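Long-range contact in ABC transporter substrate-binding protein (Vibrio cholerae, PDB 3LKV), which probably serves as the substrate-binding component of an ABC transporter, holding a phenylalanine molecule in the cleft between its two lobes: residues Y198-D202 against A226-Y230. Sequence-based numbering, arbitrary orientation.
Sequences YALID and AATSY. With PHE (phenylalanine), chain B.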
# COMPACT_ATOMS: atom_id res chain seq x y z
N TYR A 198 -18.88 20.92 20.21
CA TYR A 198 -18.27 19.66 20.54
C TYR A 198 -18.30 18.80 19.30
O TYR A 198 -19.35 18.36 18.87
CB TYR A 198 -19.03 18.98 21.67
CG TYR A 198 -18.50 17.60 22.09
CD1 TYR A 198 -17.18 17.41 22.39
CD2 TYR A 198 -19.35 16.51 22.21
CE1 TYR A 198 -16.70 16.20 22.81
CE2 TYR A 198 -18.87 15.26 22.64
CZ TYR A 198 -17.54 15.11 22.94
OH TYR A 198 -17.03 13.89 23.32
N ALA A 199 -17.14 18.58 18.71
CA ALA A 199 -17.05 17.76 17.52
C ALA A 199 -16.86 16.31 18.02
O ALA A 199 -15.80 15.94 18.49
CB ALA A 199 -15.85 18.22 16.62
N LEU A 200 -17.91 15.52 17.98
CA LEU A 200 -17.81 14.20 18.56
C LEU A 200 -17.29 13.12 17.60
O LEU A 200 -17.01 13.36 16.41
CB LEU A 200 -19.13 13.79 19.24
CG LEU A 200 -20.44 13.86 18.53
CD1 LEU A 200 -20.24 13.17 17.30
CD2 LEU A 200 -21.54 13.21 19.34
N ILE A 201 -17.12 11.94 18.19
CA ILE A 201 -16.72 10.72 17.49
C ILE A 201 -17.90 10.21 16.66
O ILE A 201 -18.64 9.26 17.04
CB ILE A 201 -16.18 9.68 18.49
CG1 ILE A 201 -14.98 10.28 19.22
CG2 ILE A 201 -15.79 8.29 17.82
CD1 ILE A 201 -13.81 10.75 18.30
N ASP A 202 -18.03 10.85 15.51
CA ASP A 202 -19.07 10.53 14.55
C ASP A 202 -18.39 10.60 13.19
O ASP A 202 -17.72 11.57 12.91
CB ASP A 202 -20.15 11.61 14.69
CG ASP A 202 -21.20 11.61 13.60
OD1 ASP A 202 -20.85 11.64 12.38
OD2 ASP A 202 -22.43 11.64 13.99
N ALA A 226 -13.14 15.61 19.92
CA ALA A 226 -13.02 14.32 20.63
C ALA A 226 -11.91 13.47 20.00
O ALA A 226 -11.58 12.38 20.48
CB ALA A 226 -14.39 13.61 20.61
N ALA A 227 -11.35 13.98 18.91
CA ALA A 227 -10.30 13.28 18.17
C ALA A 227 -9.21 14.28 17.82
O ALA A 227 -9.50 15.41 17.44
CB ALA A 227 -10.87 12.66 16.87
N THR A 228 -7.98 13.82 17.86
CA THR A 228 -6.78 14.60 17.49
C THR A 228 -6.81 15.08 16.05
O THR A 228 -6.38 16.20 15.76
CB THR A 228 -5.55 13.73 17.68
OG1 THR A 228 -5.55 13.26 19.02
CG2 THR A 228 -4.25 14.48 17.40
N SER A 229 -7.33 14.25 15.15
CA SER A 229 -7.47 14.66 13.76
C SER A 229 -8.29 15.97 13.70
O SER A 229 -8.11 16.77 12.80
CB SER A 229 -8.10 13.55 12.91
OG SER A 229 -9.34 13.08 13.49
N TYR A 230 -9.17 16.21 14.66
CA TYR A 230 -9.95 17.45 14.58
C TYR A 230 -9.12 18.71 14.92
O TYR A 230 -9.34 19.76 14.32
CB TYR A 230 -11.18 17.39 15.45
CG TYR A 230 -12.14 16.25 15.18
CD1 TYR A 230 -12.15 15.56 13.99
CD2 TYR A 230 -13.11 15.94 16.11
CE1 TYR A 230 -13.03 14.54 13.77
CE2 TYR A 230 -14.03 14.95 15.90
CZ TYR A 230 -13.98 14.24 14.74
OH TYR A 230 -14.91 13.25 14.57
N PHE B . -15.86 5.36 17.00
CA PHE B . -16.48 5.69 15.65
C PHE B . -17.53 4.61 15.31
O PHE B . -17.98 3.91 16.27
CB PHE B . -15.41 5.86 14.56
CG PHE B . -14.67 7.19 14.64
CD1 PHE B . -15.32 8.39 14.26
CD2 PHE B . -13.38 7.27 15.09
CE1 PHE B . -14.69 9.58 14.35
CE2 PHE B . -12.73 8.46 15.18
CZ PHE B . -13.36 9.64 14.82
OXT PHE B . -17.99 4.42 14.16
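One wall of the phenylalanine pocket is built here, at the carboxyl ends of two adjacent parallel strands in one lobe of a periplasmic-binding-protein fold. Ala226 N donates to Ala199 O (3.0 Å, N-H...O angle 151°), continuing the pairing of strands 196-199 and 223-225 from the last residue of the first to the residue just after the second. Beyond it the two segments are joined through a side chain: Tyr230 OH donates to Leu200 O at 2.8 Å, with that oxygen near the plane of the ring. The same ring lies against Ala199, whose CB is 3.6 Å from Tyr230 CD2. Ala226 CB fits between Ile201 CG1 (3.7 Å) and Tyr198 OH (3.8 Å), while Ile201 CD1 reaches Ala227 CB at 3.8 Å. Ile201 centres an inverse gamma turn, closed by a weak bond from Asp202 N to Leu200 O. Next to this turn sits the ligand: its CE1 is 3.7 Å from Tyr230 OH and 3.8 Å from Asp202 N. Asp202 N-caps helix 203-207 through OD1 to Val205 N, and Tyr198 OH is hydrogen-bonded to His129 ND1. Helix 152-167 packs on Leu200 and Ile201, whereas helix 209-218 meets Ala199 and Tyr230, so the strand end lies between these two helices.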